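Local atomic coordinates of arginyl-tRNA synthetase, putative (Plasmodium falciparum, PDB entry 5JLD), a protein that probably charges tRNA(Arg) with L-arginine at the expense of ATP, releasing AMP and diphosphate, as a class I aminoacyl-tRNA synthetase. Residues 104-107 against 108-111; 283-286 against 287-291. All coordinates share one frame; numbering follows the deposited sequence.

Both contacts are local ones, each made within its own short run of residues, and they sit on opposite sides of the molecule's centre. Interaction 1 lies where helix 99-108 gives way to the short strand 110-111; interaction 2 is a run of regular helix within 282-292, in the class I catalytic domain. Their centres lie 54 Å apart and their nearest atoms about 45 Å apart, so neither touches the other. Interaction 1 packs against the helices 510-520 and 564-584 of the anticodon-binding region, whereas interaction 2 faces the helix 326-337 and strand 313-316. Each combines local backbone hydrogen bonds with apolar packing against the rest of the fold.

Interaction 1 (104-107 against 108-111); sequences TSLK and KLFN
K108 and T104 are joined by an i-to-i+4 helical hydrogen bond: K108 N gives its hydrogen to T104 O at 3.0 Å, with an N-H...O angle of 153°. One residue later the spacing shortens to i-to-i+3. L109 N hydrogen-bonds to L106 O, three residues back, at 2.9 Å, and it comes in above that carbonyl's plane, 56° out of it, rather than on a lone pair. F110 N then makes a weak hydrogen bond to K107 O at 3.3 Å.

The F110 ring turns back toward the same carbonyls. With CG set beside its own backbone N (chi1 -67°), it presents the CD1 edge to the carbonyl oxygens of L106 and K107, both near the ring plane; F110 CD1 lies 3.6 Å from K107 O. On the apolar side, L106 CD2 meets L109 CD1 at 4.0 Å, the two branched ends crossing at a slant. I519 of helix 510-520 touches both leucines, and I573 of helix 564-584 packs on L109 and F110. The extended K107 chain leads away from the turn to a salt bridge with D503, while K108 lays its CB 3.1 Å from S105 O before its chain runs off.

The shift from i-to-i+4 to i-to-i+3 bonding is characteristic of a helix C-terminus unwinding, here into strand 110-111, which pairs antiparallel with 114-115.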
ATOM      1  N   THR A 104       6.226 -23.241 -18.187  1.00 52.54           N
ATOM      2  CA  THR A 104       7.264 -23.628 -17.233  1.00 44.81           C
ATOM      3  C   THR A 104       7.249 -22.712 -15.995  1.00 50.22           C
ATOM      4  O   THR A 104       7.402 -23.173 -14.824  1.00 49.23           O
ATOM      5  CB  THR A 104       8.669 -23.583 -17.901  1.00 64.11           C
ATOM      6  OG1 THR A 104       8.687 -24.433 -19.060  1.00 60.00           O
ATOM      7  CG2 THR A 104       9.756 -24.044 -16.930  1.00 65.23           C
ATOM      8  N   SER A 105       7.047 -21.416 -16.247  1.00 45.36           N
ATOM      9  CA  SER A 105       7.058 -20.450 -15.142  1.00 48.13           C
ATOM     10  C   SER A 105       5.860 -20.747 -14.238  1.00 51.39           C
ATOM     11  O   SER A 105       5.991 -20.816 -13.025  1.00 52.80           O
ATOM     12  CB  SER A 105       7.027 -19.009 -15.660  1.00 48.97           C
ATOM     13  OG  SER A 105       8.168 -18.702 -16.459  1.00 43.82           O
ATOM     14  N   LEU A 106       4.702 -20.983 -14.849  1.00 53.04           N
ATOM     15  CA  LEU A 106       3.500 -21.337 -14.098  1.00 51.86           C
ATOM     16  C   LEU A 106       3.697 -22.604 -13.272  1.00 51.18           C
ATOM     17  O   LEU A 106       3.238 -22.683 -12.134  1.00 51.95           O
ATOM     18  CB  LEU A 106       2.310 -21.510 -15.049  1.00 47.20           C
ATOM     19  CG  LEU A 106       1.720 -20.202 -15.585  1.00 45.63           C
ATOM     20  CD1 LEU A 106       0.723 -20.484 -16.686  1.00 42.62           C
ATOM     21  CD2 LEU A 106       1.074 -19.389 -14.459  1.00 45.30           C
ATOM     22  N   LYS A 107       4.374 -23.590 -13.849  1.00 50.46           N
ATOM     23  CA  LYS A 107       4.632 -24.842 -13.145  1.00 52.40           C
ATOM     24  C   LYS A 107       5.531 -24.633 -11.920  1.00 51.79           C
ATOM     25  O   LYS A 107       5.412 -25.360 -10.936  1.00 47.19           O
ATOM     26  CB  LYS A 107       5.270 -25.873 -14.076  1.00 48.14           C
ATOM     27  CG  LYS A 107       4.401 -26.313 -15.250  1.00 50.43           C
ATOM     28  CD  LYS A 107       5.138 -27.372 -16.077  1.00 46.75           C
ATOM     29  CE  LYS A 107       4.318 -27.808 -17.286  1.00 53.15           C
ATOM     30  NZ  LYS A 107       5.128 -28.648 -18.227  1.00 51.30           N
ATOM     31  N   LYS A 108       6.442 -23.661 -11.983  1.00 47.04           N
ATOM     32  CA  LYS A 108       7.144 -23.265 -10.746  1.00 52.52           C
ATOM     33  C   LYS A 108       6.211 -22.910  -9.540  1.00 56.39           C
ATOM     34  O   LYS A 108       6.597 -23.072  -8.385  1.00 53.69           O
ATOM     35  CB  LYS A 108       8.070 -22.078 -11.025  1.00 57.00           C
ATOM     36  CG  LYS A 108       9.288 -22.413 -11.874  1.00 64.81           C
ATOM     37  CD  LYS A 108      10.105 -21.154 -12.146  1.00 76.68           C
ATOM     38  CE  LYS A 108      11.342 -21.431 -12.991  1.00 88.61           C
ATOM     39  NZ  LYS A 108      12.099 -20.178 -13.293  1.00 92.41           N
ATOM     40  N   LEU A 109       4.988 -22.447  -9.801  1.00 54.20           N
ATOM     41  CA  LEU A 109       4.061 -22.040  -8.730  1.00 52.56           C
ATOM     42  C   LEU A 109       3.577 -23.171  -7.824  1.00 62.17           C
ATOM     43  O   LEU A 109       2.843 -22.928  -6.858  1.00 59.34           O
ATOM     44  CB  LEU A 109       2.825 -21.348  -9.326  1.00 42.98           C
ATOM     45  CG  LEU A 109       3.091 -19.954  -9.881  1.00 43.48           C
ATOM     46  CD1 LEU A 109       1.838 -19.372 -10.497  1.00 51.33           C
ATOM     47  CD2 LEU A 109       3.658 -19.043  -8.767  1.00 43.81           C
ATOM     48  N   PHE A 110       3.945 -24.393  -8.139  1.00 65.37           N
ATOM     49  CA  PHE A 110       3.490 -25.513  -7.355  1.00 67.20           C
ATOM     50  C   PHE A 110       4.534 -26.044  -6.432  1.00 76.04           C
ATOM     51  O   PHE A 110       5.519 -26.584  -6.867  1.00 83.12           O
ATOM     52  CB  PHE A 110       3.052 -26.626  -8.270  1.00 68.99           C
ATOM     53  CG  PHE A 110       1.841 -26.301  -9.059  1.00 69.49           C
ATOM     54  CD1 PHE A 110       1.930 -25.542 -10.180  1.00 71.01           C
ATOM     55  CD2 PHE A 110       0.619 -26.746  -8.668  1.00 70.22           C
ATOM     56  CE1 PHE A 110       0.816 -25.235 -10.911  1.00 70.38           C
ATOM     57  CE2 PHE A 110      -0.501 -26.446  -9.389  1.00 73.11           C
ATOM     58  CZ  PHE A 110      -0.406 -25.687 -10.517  1.00 70.85           C
ATOM     59  N   ASN A 111       4.319 -25.868  -5.144  1.00 83.71           N
ATOM     60  CA  ASN A 111       5.230 -26.381  -4.153  1.00 85.56           C
ATOM     61  C   ASN A 111       4.746 -27.777  -3.996  1.00 90.97           C
ATOM     62  O   ASN A 111       3.664 -28.002  -3.481  1.00 91.33           O
ATOM     63  CB  ASN A 111       5.066 -25.650  -2.837  1.00 80.26           C
TER

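Interaction 2 (283-286 against 287-291); sequences STVL and DLLKE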
ATOM      1  N   SER A 283      14.731  16.744  24.611  1.00 41.89           N
ATOM      2  CA  SER A 283      15.906  17.566  24.934  1.00 42.42           C
ATOM      3  C   SER A 283      17.155  16.888  24.355  1.00 41.78           C
ATOM      4  O   SER A 283      17.985  17.546  23.712  1.00 50.34           O
ATOM      5  CB  SER A 283      16.030  17.781  26.444  1.00 47.23           C
ATOM      6  OG  SER A 283      15.194  18.849  26.858  1.00 48.55           O
ATOM      7  N   THR A 284      17.222  15.564  24.494  1.00 41.28           N
ATOM      8  CA  THR A 284      18.307  14.809  23.887  1.00 43.67           C
ATOM      9  C   THR A 284      18.346  15.122  22.379  1.00 44.54           C
ATOM     10  O   THR A 284      19.391  15.525  21.834  1.00 49.84           O
ATOM     11  CB  THR A 284      18.142  13.287  24.133  1.00 46.21           C
ATOM     12  OG1 THR A 284      18.486  12.988  25.489  1.00 51.40           O
ATOM     13  CG2 THR A 284      19.029  12.460  23.206  1.00 43.29           C
ATOM     14  N   VAL A 285      17.193  15.044  21.726  1.00 43.94           N
ATOM     15  CA  VAL A 285      17.208  15.216  20.273  1.00 41.61           C
ATOM     16  C   VAL A 285      17.680  16.632  19.983  1.00 44.08           C
ATOM     17  O   VAL A 285      18.549  16.832  19.118  1.00 43.52           O
ATOM     18  CB  VAL A 285      15.832  14.931  19.610  1.00 48.38           C
ATOM     19  CG1 VAL A 285      15.881  15.238  18.106  1.00 44.51           C
ATOM     20  CG2 VAL A 285      15.455  13.470  19.800  1.00 43.59           C
ATOM     21  N   LEU A 286      17.225  17.597  20.793  1.00 46.21           N
ATOM     22  CA  LEU A 286      17.537  18.973  20.436  1.00 48.28           C
ATOM     23  C   LEU A 286      19.015  19.166  20.700  1.00 52.03           C
ATOM     24  O   LEU A 286      19.712  19.825  19.905  1.00 48.60           O
ATOM     25  CB  LEU A 286      16.687  19.971  21.205  1.00 41.74           C
ATOM     26  CG  LEU A 286      15.248  20.102  20.698  1.00 49.82           C
ATOM     27  CD1 LEU A 286      14.593  21.297  21.327  1.00 42.66           C
ATOM     28  CD2 LEU A 286      15.176  20.200  19.165  1.00 53.56           C
ATOM     29  N   ASP A 287      19.500  18.499  21.759  1.00 46.44           N
ATOM     30  CA  ASP A 287      20.902  18.629  22.140  1.00 41.87           C
ATOM     31  C   ASP A 287      21.707  18.171  20.955  1.00 47.24           C
ATOM     32  O   ASP A 287      22.618  18.884  20.506  1.00 50.89           O
ATOM     33  CB  ASP A 287      21.228  17.822  23.400  1.00 47.41           C
ATOM     34  CG  ASP A 287      20.791  18.536  24.675  1.00 56.03           C
ATOM     35  OD1 ASP A 287      20.606  19.772  24.621  1.00 55.83           O
ATOM     36  OD2 ASP A 287      20.617  17.867  25.720  1.00 58.44           O
ATOM     37  N   LEU A 288      21.287  17.043  20.373  1.00 40.32           N
ATOM     38  CA  LEU A 288      22.050  16.482  19.259  1.00 52.72           C
ATOM     39  C   LEU A 288      22.086  17.501  18.132  1.00 55.49           C
ATOM     40  O   LEU A 288      23.164  17.837  17.620  1.00 59.02           O
ATOM     41  CB  LEU A 288      21.456  15.149  18.787  1.00 47.12           C
ATOM     42  CG  LEU A 288      21.812  13.994  19.745  1.00 47.46           C
ATOM     43  CD1 LEU A 288      21.107  12.711  19.331  1.00 44.72           C
ATOM     44  CD2 LEU A 288      23.327  13.769  19.835  1.00 46.35           C
ATOM     45  N   LEU A 289      20.917  18.055  17.809  1.00 52.63           N
ATOM     46  CA  LEU A 289      20.836  18.986  16.698  1.00 46.79           C
ATOM     47  C   LEU A 289      21.669  20.224  16.988  1.00 52.87           C
ATOM     48  O   LEU A 289      22.347  20.733  16.098  1.00 51.65           O
ATOM     49  CB  LEU A 289      19.388  19.355  16.413  1.00 48.06           C
ATOM     50  CG  LEU A 289      18.695  18.190  15.704  1.00 50.84           C
ATOM     51  CD1 LEU A 289      17.199  18.403  15.650  1.00 51.38           C
ATOM     52  CD2 LEU A 289      19.283  18.007  14.295  1.00 50.71           C
ATOM     53  N   LYS A 290      21.699  20.649  18.252  1.00 52.90           N
ATOM     54  CA  LYS A 290      22.429  21.870  18.561  1.00 61.71           C
ATOM     55  C   LYS A 290      23.906  21.591  18.327  1.00 60.90           C
ATOM     56  O   LYS A 290      24.638  22.452  17.835  1.00 58.32           O
ATOM     57  CB  LYS A 290      22.159  22.344  19.997  1.00 60.18           C
ATOM     58  CG  LYS A 290      20.724  22.822  20.217  1.00 63.61           C
ATOM     59  CD  LYS A 290      20.457  23.255  21.668  1.00 63.05           C
ATOM     60  CE  LYS A 290      18.987  23.651  21.873  1.00 56.95           C
ATOM     61  NZ  LYS A 290      18.716  24.295  23.201  1.00 54.41           N
ATOM     62  N   GLU A 291      24.328  20.364  18.629  1.00 51.18           N
ATOM     63  CA  GLU A 291      25.739  20.041  18.509  1.00 55.60           C
ATOM     64  C   GLU A 291      26.104  19.839  17.034  1.00 59.55           C
ATOM     65  O   GLU A 291      27.284  19.873  16.688  1.00 66.86           O
ATOM     66  CB  GLU A 291      26.095  18.801  19.344  1.00 51.34           C
TER
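D287 N hydrogen-bonds to S283 O at the start of this contact, about two and a half turns of regular alpha-helix within 282-292, in the catalytic region of the synthetase. In the same way L288 N hydrogen-bonds to T284 O, L289 N to V285 O and K290 N to L286 O, an unbroken i-to-i+4 ladder of 2.6 to 3.0 Å. Three of the four donors arrive nearly along the C=O axis; L289 N, at a similar angle, lies in the plane of the V285 carbonyl.

The packed face is carried by V285, L286 and L289. CD1 of L289 serves both neighbours, standing 4.2 Å from V285 CG1 and 4.4 Å from L286 CD2, so one methyl bridges the two residues of the preceding turn. The rest of the fold closes over this strip: A330 and Y333 of helix 326-337 lie on V285, V329 of the same helix on L289, W368 touches both V285 and L289, and L315 of strand 313-316 packs on L286 and L289.

Contacts are sparser on the exposed side. T284 CG2 approaches L288 CD1 no closer than 4.4 Å, although Y333 still touches L288. The D287 carboxylate folds back along the helix, its CG beside the backbone N (chi1 -79°), which leaves D287 OD2 3.3 Å from S283 O, two acceptors with no bond between them. S283 OG itself hydrogen-bonds to the hydroxyl of Y322.

K290 also lies on the exposed side. Its chain, extended beyond CG, runs out to hydrogen-bond Q316 through NZ, and near its root the methylene carbon K290 CG rests 3.2 Å from L286 O, the same oxygen that takes the K290 N-H.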